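Local coordinates for protein mirolysin (Tannerella forsythia, PDB 7OD0) that probably acts as a zinc-dependent peptidase of the pappalysin family, cleaving peptide bonds in protein substrates, at residues K164-T169 against A236-F241; D143-H148 against H170-W175. All coordinates share one frame; numbering follows the deposited sequence.

Interaction 1: residues K164-T169 against A236-F241; sequences KGRTAT and ACMNLF. With V7Q (2,1,3-benzothiadiazol-4-ylmethanamine), chain G; EDO (1,2-ethanediol), chain H.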
loop_
_atom_site.group_PDB
_atom_site.type_symbol
_atom_site.label_atom_id
_atom_site.label_comp_id
_atom_site.label_asym_id
_atom_site.label_seq_id
_atom_site.Cartn_x
_atom_site.Cartn_y
_atom_site.Cartn_z
ATOM N N LYS A 164 -8.715 8.674 -2.976
ATOM C CA LYS A 164 -7.615 8.938 -3.947
ATOM C C LYS A 164 -6.683 7.727 -4.036
ATOM O O LYS A 164 -5.606 7.891 -4.594
ATOM C CB LYS A 164 -6.774 10.174 -3.594
ATOM C CG LYS A 164 -7.544 11.484 -3.492
ATOM C CD LYS A 164 -8.227 11.863 -4.807
ATOM C CE LYS A 164 -8.901 13.211 -4.735
ATOM N NZ LYS A 164 -9.463 13.626 -6.057
ATOM N N GLY A 165 -7.090 6.571 -3.525
ATOM C CA GLY A 165 -6.318 5.323 -3.652
ATOM C C GLY A 165 -5.171 5.197 -2.653
ATOM O O GLY A 165 -4.380 4.256 -2.812
ATOM N N ARG A 166 -5.095 6.065 -1.635
ATOM C CA ARG A 166 -3.910 6.167 -0.733
ATOM C C ARG A 166 -3.954 5.087 0.345
ATOM O O ARG A 166 -2.913 4.870 0.977
ATOM C CB ARG A 166 -3.755 7.579 -0.138
ATOM C CG ARG A 166 -2.765 8.453 -0.901
ATOM C CD ARG A 166 -3.188 8.703 -2.341
ATOM N NE ARG A 166 -2.132 9.372 -3.118
ATOM C CZ ARG A 166 -1.968 10.695 -3.260
ATOM N NH1 ARG A 166 -2.778 11.544 -2.660
ATOM N NH2 ARG A 166 -0.950 11.161 -3.963
ATOM N N THR A 167 -5.100 4.448 0.597
ATOM C CA THR A 167 -5.136 3.284 1.517
ATOM C C THR A 167 -4.143 2.235 1.007
ATOM O O THR A 167 -3.313 1.756 1.815
ATOM C CB THR A 167 -6.544 2.701 1.685
ATOM O OG1 THR A 167 -7.382 3.779 2.088
ATOM C CG2 THR A 167 -6.590 1.598 2.712
ATOM N N ALA A 168 -4.217 1.917 -0.290
ATOM C CA ALA A 168 -3.358 0.903 -0.944
ATOM C C ALA A 168 -1.898 1.381 -0.917
ATOM O O ALA A 168 -1.028 0.554 -0.626
ATOM C CB ALA A 168 -3.834 0.653 -2.350
ATOM N N THR A 169 -1.630 2.666 -1.195
ATOM C CA THR A 169 -0.250 3.236 -1.129
ATOM C C THR A 169 0.328 2.991 0.271
ATOM O O THR A 169 1.450 2.468 0.377
ATOM C CB THR A 169 -0.232 4.732 -1.460
ATOM O OG1 THR A 169 -0.718 4.890 -2.797
ATOM C CG2 THR A 169 1.156 5.348 -1.328
ATOM N N ALA A 236 -6.363 13.087 0.173
ATOM C CA ALA A 236 -6.073 14.297 -0.639
ATOM C C ALA A 236 -4.994 15.146 0.029
ATOM O O ALA A 236 -4.544 16.138 -0.569
ATOM C CB ALA A 236 -7.320 15.127 -0.847
ATOM N N CYS A 237 -4.586 14.770 1.235
ATOM C CA CYS A 237 -3.668 15.555 2.077
ATOM C C CYS A 237 -2.355 14.794 2.280
ATOM O O CYS A 237 -1.536 15.256 3.072
ATOM C CB CYS A 237 -4.419 15.937 3.342
ATOM S SG CYS A 237 -5.729 17.144 2.960
ATOM N N MET A 238 -2.135 13.710 1.522
ATOM C CA MET A 238 -0.869 12.922 1.512
ATOM C C MET A 238 -0.237 13.060 0.131
ATOM O O MET A 238 -1.000 13.189 -0.855
ATOM C CB MET A 238 -1.116 11.427 1.717
ATOM C CG MET A 238 -1.593 11.031 3.054
ATOM S SD MET A 238 -1.942 9.276 3.002
ATOM C CE MET A 238 -2.253 9.086 4.760
ATOM N N ASN A 239 1.086 13.110 0.030
ATOM C CA ASN A 239 1.676 13.355 -1.309
ATOM C C ASN A 239 3.149 12.967 -1.383
ATOM O O ASN A 239 3.742 13.315 -2.426
ATOM C CB ASN A 239 1.461 14.798 -1.764
ATOM C CG ASN A 239 1.793 15.804 -0.683
ATOM O OD1 ASN A 239 2.963 15.963 -0.318
ATOM N ND2 ASN A 239 0.770 16.485 -0.174
ATOM N N LEU A 240 3.738 12.280 -0.386
ATOM C CA LEU A 240 5.130 11.796 -0.569
ATOM C C LEU A 240 5.504 10.633 0.342
ATOM O O LEU A 240 4.882 10.414 1.422
ATOM C CB LEU A 240 6.131 12.936 -0.387
ATOM C CG LEU A 240 6.589 13.263 1.032
ATOM C CD1 LEU A 240 7.909 14.034 1.005
ATOM C CD2 LEU A 240 5.530 14.065 1.761
ATOM N N PHE A 241 6.512 9.929 -0.159
ATOM C CA PHE A 241 7.475 9.096 0.585
ATOM C C PHE A 241 8.760 9.912 0.651
ATOM O O PHE A 241 8.999 10.717 -0.289
ATOM C CB PHE A 241 7.776 7.786 -0.163
ATOM C CG PHE A 241 6.688 6.747 -0.167
ATOM C CD1 PHE A 241 6.231 6.195 1.025
ATOM C CD2 PHE A 241 6.143 6.293 -1.355
ATOM C CE1 PHE A 241 5.227 5.233 1.015
ATOM C CE2 PHE A 241 5.145 5.331 -1.358
ATOM C CZ PHE A 241 4.695 4.791 -0.179
HETATM N N1 V7Q G . -4.475 7.385 5.282
HETATM C C1 V7Q G . -3.962 6.010 5.109
HETATM C C2 V7Q G . -4.612 4.968 5.991
HETATM C C3 V7Q G . -4.478 3.606 5.716
HETATM C C4 V7Q G . -5.030 2.628 6.527
HETATM C C5 V7Q G . -5.758 2.942 7.635
HETATM C C6 V7Q G . -5.925 4.310 7.948
HETATM N N2 V7Q G . -6.616 4.819 8.990
HETATM S S1 V7Q G . -6.669 6.412 8.728
HETATM N N3 V7Q G . -5.604 6.573 7.526
HETATM C C7 V7Q G . -5.342 5.319 7.112
HETATM C C1 EDO H . 6.372 10.949 -3.704
HETATM O O1 EDO H . 7.494 10.754 -2.923
HETATM C C2 EDO H . 5.658 9.790 -4.118
HETATM O O2 EDO H . 4.482 10.189 -4.757
#

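Interaction 2: residues D143-H148 against H170-W175; sequences DGVVIH and HEVGHW. With ZN (zinc ion), chain J; V7Q (2,1,3-benzothiadiazol-4-ylmethanamine), chain G.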
loop_
_atom_site.group_PDB
_atom_site.type_symbol
_atom_site.label_atom_id
_atom_site.label_comp_id
_atom_site.label_asym_id
_atom_site.label_seq_id
_atom_site.Cartn_x
_atom_site.Cartn_y
_atom_site.Cartn_z
ATOM N N ASP A 143 0.723 -13.174 3.113
ATOM C CA ASP A 143 1.528 -12.020 2.644
ATOM C C ASP A 143 0.740 -11.268 1.559
ATOM O O ASP A 143 0.202 -11.901 0.598
ATOM C CB ASP A 143 2.899 -12.454 2.127
ATOM C CG ASP A 143 3.798 -11.268 1.834
ATOM O OD1 ASP A 143 4.010 -10.445 2.745
ATOM O OD2 ASP A 143 4.211 -11.129 0.691
ATOM N N GLY A 144 0.664 -9.948 1.712
ATOM C CA GLY A 144 -0.022 -9.063 0.769
ATOM C C GLY A 144 -0.807 -7.995 1.496
ATOM O O GLY A 144 -0.491 -7.664 2.668
ATOM N N VAL A 145 -1.837 -7.502 0.828
ATOM C CA VAL A 145 -2.531 -6.244 1.207
ATOM C C VAL A 145 -4.030 -6.470 1.025
ATOM O O VAL A 145 -4.437 -7.073 0.002
ATOM C CB VAL A 145 -1.969 -5.069 0.381
ATOM C CG1 VAL A 145 -2.894 -3.864 0.322
ATOM C CG2 VAL A 145 -0.586 -4.662 0.886
ATOM N N VAL A 146 -4.810 -6.037 2.010
ATOM C CA VAL A 146 -6.296 -6.043 1.939
ATOM C C VAL A 146 -6.798 -4.589 1.962
ATOM O O VAL A 146 -6.359 -3.830 2.831
ATOM C CB VAL A 146 -6.891 -6.869 3.083
ATOM C CG1 VAL A 146 -8.381 -7.018 2.923
ATOM C CG2 VAL A 146 -6.219 -8.228 3.183
ATOM N N ILE A 147 -7.717 -4.255 1.068
ATOM C CA ILE A 147 -8.310 -2.891 0.970
ATOM C C ILE A 147 -9.837 -2.974 1.019
ATOM O O ILE A 147 -10.428 -3.803 0.286
ATOM C CB ILE A 147 -7.846 -2.187 -0.309
ATOM C CG1 ILE A 147 -6.316 -2.233 -0.439
ATOM C CG2 ILE A 147 -8.401 -0.759 -0.332
ATOM C CD1 ILE A 147 -5.587 -1.410 0.603
ATOM N N HIS A 148 -10.452 -2.111 1.826
ATOM C CA HIS A 148 -11.929 -1.955 1.877
ATOM C C HIS A 148 -12.423 -1.532 0.485
ATOM O O HIS A 148 -11.787 -0.671 -0.132
ATOM C CB HIS A 148 -12.336 -0.979 2.983
ATOM C CG HIS A 148 -13.781 -1.044 3.316
ATOM N ND1 HIS A 148 -14.757 -0.755 2.383
ATOM C CD2 HIS A 148 -14.416 -1.375 4.461
ATOM C CE1 HIS A 148 -15.947 -0.879 2.944
ATOM N NE2 HIS A 148 -15.761 -1.274 4.222
ATOM N N HIS A 170 -0.433 3.331 1.318
ATOM C CA HIS A 170 -0.041 3.169 2.744
ATOM C C HIS A 170 0.230 1.678 3.034
ATOM O O HIS A 170 1.276 1.365 3.634
ATOM C CB HIS A 170 -1.135 3.814 3.616
ATOM C CG HIS A 170 -1.016 3.644 5.092
ATOM N ND1 HIS A 170 -0.691 4.709 5.927
ATOM C CD2 HIS A 170 -1.255 2.586 5.899
ATOM C CE1 HIS A 170 -0.681 4.299 7.181
ATOM N NE2 HIS A 170 -1.055 2.999 7.198
ATOM N N GLU A 171 -0.686 0.790 2.643
ATOM C CA GLU A 171 -0.581 -0.669 2.898
ATOM C C GLU A 171 0.590 -1.266 2.111
ATOM O O GLU A 171 1.313 -2.130 2.648
ATOM C CB GLU A 171 -1.880 -1.400 2.544
ATOM C CG GLU A 171 -3.079 -1.025 3.410
ATOM C CD GLU A 171 -2.885 -0.984 4.918
ATOM O OE1 GLU A 171 -1.909 -1.607 5.429
ATOM O OE2 GLU A 171 -3.740 -0.341 5.593
ATOM N N VAL A 172 0.773 -0.878 0.864
ATOM C CA VAL A 172 1.950 -1.375 0.108
ATOM C C VAL A 172 3.215 -0.887 0.821
ATOM O O VAL A 172 4.161 -1.698 0.948
ATOM C CB VAL A 172 1.855 -1.022 -1.376
ATOM C CG1 VAL A 172 3.145 -1.313 -2.103
ATOM C CG2 VAL A 172 0.682 -1.751 -2.021
ATOM N N GLY A 173 3.200 0.337 1.361
ATOM C CA GLY A 173 4.267 0.848 2.247
ATOM C C GLY A 173 4.640 -0.145 3.361
ATOM O O GLY A 173 5.826 -0.465 3.500
ATOM N N HIS A 174 3.674 -0.601 4.155
ATOM C CA HIS A 174 3.881 -1.575 5.251
ATOM C C HIS A 174 4.428 -2.903 4.694
ATOM O O HIS A 174 5.347 -3.496 5.295
ATOM C CB HIS A 174 2.552 -1.839 5.992
ATOM C CG HIS A 174 2.105 -0.766 6.928
ATOM N ND1 HIS A 174 2.971 -0.119 7.793
ATOM C CD2 HIS A 174 0.878 -0.291 7.205
ATOM C CE1 HIS A 174 2.297 0.738 8.534
ATOM N NE2 HIS A 174 1.001 0.655 8.192
ATOM N N TRP A 175 3.800 -3.377 3.623
ATOM C CA TRP A 175 4.171 -4.596 2.862
ATOM C C TRP A 175 5.646 -4.491 2.431
ATOM O O TRP A 175 6.354 -5.546 2.393
ATOM C CB TRP A 175 3.219 -4.759 1.673
ATOM C CG TRP A 175 3.492 -5.983 0.860
ATOM C CD1 TRP A 175 3.253 -7.279 1.214
ATOM C CD2 TRP A 175 4.078 -6.028 -0.451
ATOM N NE1 TRP A 175 3.654 -8.125 0.216
ATOM C CE2 TRP A 175 4.178 -7.390 -0.809
ATOM C CE3 TRP A 175 4.539 -5.053 -1.341
ATOM C CZ2 TRP A 175 4.723 -7.795 -2.022
ATOM C CZ3 TRP A 175 5.064 -5.458 -2.550
ATOM C CH2 TRP A 175 5.142 -6.805 -2.888
HETATM ZN ZN ZN J . -0.708 1.748 8.736
HETATM N N1 V7Q G . -4.475 7.385 5.282
HETATM C C1 V7Q G . -3.962 6.010 5.109
HETATM C C2 V7Q G . -4.612 4.968 5.991
HETATM C C3 V7Q G . -4.478 3.606 5.716
HETATM C C4 V7Q G . -5.030 2.628 6.527
HETATM C C5 V7Q G . -5.758 2.942 7.635
HETATM C C6 V7Q G . -5.925 4.310 7.948
HETATM N N2 V7Q G . -6.616 4.819 8.990
HETATM S S1 V7Q G . -6.669 6.412 8.728
HETATM N N3 V7Q G . -5.604 6.573 7.526
HETATM C C7 V7Q G . -5.342 5.319 7.112
#

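Interaction 1: residues K164-T169 against A236-F241
Arg166 and Met238 run alongside each other in opposite directions, the sulfur lying 4.0 Å from Arg166 CB (Met238 SD to Arg166 CB) while the guanidinium reaches back to the methionine backbone. There Arg166 NH1 comes within 3.0 Å of Met238 O, but the angle is too poor for a hydrogen bond, and the carbonyl meets the flat group obliquely. A bend in the arginine chain at chi2 (62°) carries the guanidinium toward this carbonyl. One turn further along the helix, Thr169 CG2 meets the far end of the Phe241 ring obliquely, 3.8 Å from CZ and also near CE2, while Thr169 OG1 bonds to Asp40. At the other end, Lys164 is the looser member, with CG 4.2 Å from Ala236 N.

Polar groups outside the pair fix these positions. Arg166 forms salt bridges through NH1 with Asp47 and through NE with Asp40, and NH1 also bonds to Asp235 O, so the group's orientation is set mainly from outside the segment 236-241. Cys237 is tied to Cys208 by a disulfide, and Asn239 OD1 bonds to Thr51. An ethanediol accepts a hydrogen bond from Phe241 N, 3.0 Å from its O1 at 153°.

Met238 runs out straight beyond CG toward the benzothiadiazole ligand. Its methyl end lies beside the ligand's aminomethyl arm, although the detail of that approach is doubtful, and the nearest atom of the Met238 side chain is about 8 Å from the zinc ion. The loop 236-241 thus borders a ligand pocket beside the start of the zinc-binding helix, consistent with the loop region that follows the Met-turn in metzincin peptidases and walls their substrate cleft.

Interaction 2: residues D143-H148 against H170-W175
Trp175 donates its indole N-H to Asp143, with NE1 to OD2 at 3.1 Å and an N-H...O angle of 155°. The oxygen lies near the ring plane, tilted 16° from it, but is itself approached from above the carboxylate plane. Asp143 OD2 also forms a salt bridge with Arg260, which makes a cation-pi contact with the same indole.

The tight part is at Val145. Its CG1, opposite the backbone N (chi1 160°), presses on Glu171 CB at 3.5 Å, while CG2 sits 3.9 Å from Trp175 CB. Ile147 slides past Glu171 in the opposite direction, CD1 to CG at 3.8 Å. Packing is less close toward Val172, its CG2 4.3 Å from Val145 CG2.

The opposite character appears on the metal side of helix 170-175. His170 NE2 (2.0 Å from the zinc ion) and His174 NE2 take no part in the strand contact; with His180 they supply three zinc ligands, a fourth coming from elsewhere. Glu171 leads its carboxylate away from the strand: OE1 lies in plane at the edge of the His174 ring and OE2 is close to the benzothiadiazole, whose C3 lies 3.4 Å over one His170 face. His170, Glu171 and His174 fit the HExxH core of zinc peptidases, extended by His180 as in metzincins, whose glutamate probably assists catalysis.

Strand 145-148 runs nearly antiparallel to the helix, axes 8.6 Å apart, and is flanked in the sheet by strand 115-120 (parallel) and strand 128-130 (antiparallel). Leu115 of the first touches Val172 and Trp175, and Ala130 of the second touches Glu171 and His174.

Overall arrangement
Along the chain, strand 145-148 comes first, then helix 166-175, and last the loop 236-241. Interaction 2 closes the shorter loop, with 21 residues between its segments, and joins the sheet to the C-terminal half of the helix. Interaction 1 starts within that loop, at 164-169, and closes a longer one of 66 intervening residues, so the two contacts cross. The helix is common to both, and they meet where Ile147 CD1 lies 3.6 Å from Ala168 CA, with Thr167 beside it. One helix therefore ties the sheet to the late loop, and the benzothiadiazole touches both contacts near the zinc.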